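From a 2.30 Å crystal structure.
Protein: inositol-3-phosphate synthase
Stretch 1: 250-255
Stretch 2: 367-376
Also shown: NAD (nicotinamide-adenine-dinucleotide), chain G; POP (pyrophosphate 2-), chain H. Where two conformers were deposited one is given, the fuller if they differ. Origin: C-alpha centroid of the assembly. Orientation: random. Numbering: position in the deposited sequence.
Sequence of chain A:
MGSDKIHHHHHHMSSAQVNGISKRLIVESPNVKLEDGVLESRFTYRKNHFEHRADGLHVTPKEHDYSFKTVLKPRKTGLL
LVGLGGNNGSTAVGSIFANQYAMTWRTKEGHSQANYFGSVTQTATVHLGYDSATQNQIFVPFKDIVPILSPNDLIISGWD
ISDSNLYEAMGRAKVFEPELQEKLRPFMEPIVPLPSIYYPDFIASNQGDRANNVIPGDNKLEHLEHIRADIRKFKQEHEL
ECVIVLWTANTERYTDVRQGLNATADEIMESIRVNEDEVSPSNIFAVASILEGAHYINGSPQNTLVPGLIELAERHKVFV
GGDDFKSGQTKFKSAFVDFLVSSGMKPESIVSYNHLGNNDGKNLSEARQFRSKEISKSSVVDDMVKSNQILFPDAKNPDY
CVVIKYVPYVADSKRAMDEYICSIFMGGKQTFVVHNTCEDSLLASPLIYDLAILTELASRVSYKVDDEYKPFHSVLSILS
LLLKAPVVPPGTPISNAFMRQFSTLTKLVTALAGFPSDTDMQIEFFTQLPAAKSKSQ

Stretch 1 250-255: NTERYT
Stretch 2, residues 367-376: ARQFRSKEIS

Stretch 1 is an extended segment without regular helix or strand. Its phi values lie between -55° and -82° and its psi values between 119° and 170°. Stretch 2 is helical throughout, and the helix continues later in the chain. Stretch 1 passes roughly across it. Within the helix, Arg 371 N bonds to Ala 367 O at 2.9 Å, Glu 374 N to Phe 370 O at 2.7 Å and Ile 375 N to Arg 371 O at 3.1 Å. The bonds from Ser 372 N to Arg 368 O (3.5 Å) and from Lys 373 N to Gln 369 O (3.3 Å) are weak. The nearest CA atoms across the stretches are those of Arg 253 and Gln 369, 5.0 Å apart. Together the stretches bury 407 Å². Thr 251, Gln 369 and Ser 372 are buried.

One direct hydrogen bond joins them. Ser 372 OG donates to Glu 252 O at 2.7 Å. The serine is in the m rotamer (chi1 -73°), and its OG meets the carbonyl directly. The same OG lies 3.5 Å from Tyr 254 CD1, at the ring edge and near its plane.

Thr 251 points toward the helix in the m rotamer. Its CG2 packs 3.5 Å from Ser 372 CB. Its OG1 shares a 2.7 Å hydrogen bond with NAD O3D, so this small residue serves both helix and cofactor. Gln 369 (chi1 m, chi2 p) points sideways and sits against the backbone of stretch 1: its CG is 3.1 Å from Thr 251 O, and its NE2 is 3.7 Å from Arg 253 N.

Glu 252 points away from the helix and contributes its backbone carbonyl. Arg 253 points sideways, with chi1 p and chi2 and chi3 t. Its CB meets Arg 368 CB at 3.8 Å, while its end leads away and NH1 donates to Tyr 254 O at 3.1 Å. Arg 368 is not modelled beyond CB.

Tyr 254 has chi1 at -91°, between wells, and chi2 at 49°. The end of its side chain comes nearer the helix. Its CZ lies 4.4 Å from Ile 375 CD1, an apolar contact with the m, t isoleucine. A water bridges Tyr 254 OH and Ser 372 O, 2.7 Å from each.

Lys 373 (chi1 t, chi2 p, chi3 p, chi4 t) reaches the ligands. Its NZ donates to NAD O2D at 2.8 Å and to pyrophosphate O5 at 3.1 Å. Thr 251 and Lys 373 thus tie both stretches to the same NAD.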

# COMPACT_ATOMS: atom_id res chain seq x y z
N ASN A 250 -4.75 14.41 28.03
CA ASN A 250 -5.47 14.63 26.79
C ASN A 250 -5.23 16.00 26.22
O ASN A 250 -5.01 16.98 26.94
CB ASN A 250 -6.96 14.35 26.93
CG ASN A 250 -7.24 12.88 27.15
OD1 ASN A 250 -7.39 12.44 28.30
ND2 ASN A 250 -7.19 12.08 26.06
N THR A 251 -5.19 16.03 24.90
CA THR A 251 -5.05 17.23 24.14
C THR A 251 -6.16 18.15 24.59
O THR A 251 -7.33 17.79 24.48
CB THR A 251 -5.22 16.81 22.68
OG1 THR A 251 -4.08 16.06 22.33
CG2 THR A 251 -5.15 18.01 21.74
N GLU A 252 -5.79 19.31 25.12
CA GLU A 252 -6.73 20.42 25.37
C GLU A 252 -6.92 21.20 24.07
O GLU A 252 -6.12 21.07 23.15
CB GLU A 252 -6.14 21.42 26.40
CG GLU A 252 -5.75 20.79 27.73
CD GLU A 252 -5.25 21.78 28.78
OE1 GLU A 252 -4.42 22.69 28.51
OE2 GLU A 252 -5.70 21.61 29.92
N ARG A 253 -7.97 22.02 23.98
CA ARG A 253 -8.01 23.05 22.93
C ARG A 253 -7.03 24.18 23.25
O ARG A 253 -6.43 24.25 24.34
CB ARG A 253 -9.43 23.64 22.78
CG ARG A 253 -9.94 24.31 24.05
CD ARG A 253 -11.19 25.13 23.87
NE ARG A 253 -11.68 25.70 25.13
CZ ARG A 253 -11.36 26.91 25.62
NH1 ARG A 253 -10.49 27.71 24.98
NH2 ARG A 253 -11.89 27.31 26.78
N TYR A 254 -6.84 25.05 22.27
CA TYR A 254 -6.05 26.25 22.38
C TYR A 254 -6.78 27.26 23.26
O TYR A 254 -7.98 27.37 23.21
CB TYR A 254 -5.89 26.84 20.98
CG TYR A 254 -4.67 26.37 20.23
CD1 TYR A 254 -4.36 25.02 20.13
CD2 TYR A 254 -3.81 27.28 19.63
CE1 TYR A 254 -3.25 24.59 19.48
CE2 TYR A 254 -2.70 26.86 18.93
CZ TYR A 254 -2.43 25.50 18.85
OH TYR A 254 -1.30 25.05 18.18
N THR A 255 -6.04 28.00 24.05
CA THR A 255 -6.56 29.18 24.73
C THR A 255 -6.53 30.34 23.72
O THR A 255 -5.88 30.21 22.68
CB THR A 255 -5.58 29.50 25.88
OG1 THR A 255 -5.56 28.42 26.82
CG2 THR A 255 -6.05 30.67 26.70
N ALA A 367 -13.77 18.49 17.69
CA ALA A 367 -13.18 19.38 16.67
C ALA A 367 -12.04 20.29 17.17
O ALA A 367 -10.97 20.31 16.56
CB ALA A 367 -14.28 20.17 15.89
N ARG A 368 -12.27 21.01 18.27
CA ARG A 368 -11.28 21.92 18.88
C ARG A 368 -9.97 21.24 19.33
O ARG A 368 -8.90 21.88 19.35
CB ARG A 368 -11.91 22.70 20.05
N GLN A 369 -10.07 19.96 19.68
CA GLN A 369 -8.92 19.11 20.06
C GLN A 369 -8.17 18.62 18.81
O GLN A 369 -6.93 18.71 18.75
CB GLN A 369 -9.39 17.91 20.92
CG GLN A 369 -9.62 18.22 22.42
CD GLN A 369 -10.97 18.85 22.71
OE1 GLN A 369 -12.02 18.32 22.31
NE2 GLN A 369 -10.96 19.99 23.41
N PHE A 370 -8.93 18.12 17.82
CA PHE A 370 -8.37 17.82 16.48
C PHE A 370 -7.66 19.02 15.83
O PHE A 370 -6.62 18.81 15.20
CB PHE A 370 -9.42 17.25 15.51
CG PHE A 370 -8.95 17.21 14.08
CD1 PHE A 370 -8.08 16.20 13.65
CD2 PHE A 370 -9.33 18.20 13.18
CE1 PHE A 370 -7.62 16.16 12.33
CE2 PHE A 370 -8.88 18.18 11.84
CZ PHE A 370 -8.02 17.15 11.41
N ARG A 371 -8.18 20.24 15.97
CA ARG A 371 -7.41 21.43 15.54
C ARG A 371 -6.01 21.51 16.19
O ARG A 371 -5.02 21.62 15.45
CB ARG A 371 -8.16 22.76 15.74
CG ARG A 371 -8.68 23.43 14.45
CD ARG A 371 -7.69 24.39 13.73
NE ARG A 371 -7.27 23.88 12.42
CZ ARG A 371 -6.45 24.51 11.56
NH1 ARG A 371 -5.93 25.70 11.83
NH2 ARG A 371 -6.15 23.92 10.40
N SER A 372 -5.93 21.45 17.54
CA SER A 372 -4.64 21.45 18.24
C SER A 372 -3.64 20.59 17.43
O SER A 372 -2.58 21.06 17.01
CB SER A 372 -4.75 20.86 19.67
OG SER A 372 -5.40 21.71 20.61
N LYS A 373 -4.02 19.33 17.22
CA LYS A 373 -3.18 18.32 16.54
C LYS A 373 -2.96 18.52 15.02
O LYS A 373 -1.81 18.41 14.54
CB LYS A 373 -3.74 16.91 16.81
CG LYS A 373 -2.87 15.80 16.28
CD LYS A 373 -1.66 15.52 17.19
CE LYS A 373 -2.08 14.88 18.51
NZ LYS A 373 -0.89 14.85 19.40
N GLU A 374 -4.04 18.76 14.26
CA GLU A 374 -3.94 19.14 12.83
C GLU A 374 -2.86 20.20 12.52
O GLU A 374 -2.05 20.00 11.62
CB GLU A 374 -5.29 19.64 12.29
CG GLU A 374 -5.30 19.97 10.79
CD GLU A 374 -6.69 20.37 10.32
OE1 GLU A 374 -7.34 21.17 11.03
OE2 GLU A 374 -7.15 19.86 9.25
N ILE A 375 -2.87 21.31 13.26
CA ILE A 375 -1.88 22.39 13.09
C ILE A 375 -0.43 21.90 13.21
O ILE A 375 0.41 22.23 12.36
CB ILE A 375 -2.13 23.59 14.07
CG1 ILE A 375 -3.51 24.23 13.83
CG2 ILE A 375 -0.97 24.65 13.98
CD1 ILE A 375 -3.83 25.44 14.73
N SER A 376 -0.15 21.12 14.27
CA SER A 376 1.22 20.64 14.59
C SER A 376 1.72 19.55 13.64
O SER A 376 2.92 19.48 13.37
CB SER A 376 1.29 20.14 16.05
OG SER A 376 0.58 18.93 16.17
PA NAD G . -4.57 8.67 27.04
O1A NAD G . -5.99 8.99 27.02
O2A NAD G . -4.41 7.22 27.16
O5B NAD G . -3.92 9.49 28.23
C5B NAD G . -4.54 10.64 28.72
C4B NAD G . -4.64 10.50 30.23
O4B NAD G . -4.62 11.79 30.80
C3B NAD G . -5.92 9.85 30.66
O3B NAD G . -5.56 9.08 31.80
C2B NAD G . -6.79 10.96 31.18
O2B NAD G . -7.37 10.44 32.38
C1B NAD G . -5.75 12.01 31.58
N9A NAD G . -6.14 13.45 31.64
C8A NAD G . -6.97 14.17 30.84
N7A NAD G . -7.02 15.43 31.31
C5A NAD G . -6.23 15.56 32.40
C6A NAD G . -5.95 16.62 33.28
N6A NAD G . -6.51 17.83 33.19
N1A NAD G . -5.10 16.39 34.33
C2A NAD G . -4.58 15.14 34.54
N3A NAD G . -4.90 14.13 33.70
C4A NAD G . -5.70 14.31 32.63
O3 NAD G . -3.80 9.26 25.74
PN NAD G . -2.27 8.89 25.48
O1N NAD G . -1.68 8.56 26.80
O2N NAD G . -2.24 7.89 24.41
O5D NAD G . -1.55 10.28 25.06
C5D NAD G . -1.75 11.46 25.80
C4D NAD G . -1.46 12.76 25.02
O4D NAD G . -0.23 12.66 24.35
C3D NAD G . -2.51 13.11 23.96
O3D NAD G . -2.73 14.49 23.99
C2D NAD G . -1.79 12.86 22.66
O2D NAD G . -2.18 13.68 21.58
C1D NAD G . -0.37 13.18 23.05
N1N NAD G . 0.46 12.59 22.01
C2N NAD G . 0.47 11.24 21.84
C3N NAD G . 1.24 10.70 20.84
C7N NAD G . 1.51 9.25 20.93
O7N NAD G . 0.83 8.58 21.98
N7N NAD G . 2.35 8.66 20.08
C4N NAD G . 2.04 11.52 20.01
C5N NAD G . 2.00 12.88 20.19
C6N NAD G . 1.20 13.42 21.21
P1 POP H . 2.78 11.09 14.65
O1 POP H . 4.30 11.16 14.72
O2 POP H . 2.35 9.67 14.37
O3 POP H . 2.29 11.97 13.51
O POP H . 2.16 11.53 16.09
P2 POP H . 0.58 11.59 16.50
O4 POP H . 0.26 10.34 17.30
O5 POP H . 0.35 12.86 17.31
O6 POP H . -0.41 11.62 15.33
O HOH W 1 -0.44 22.52 17.90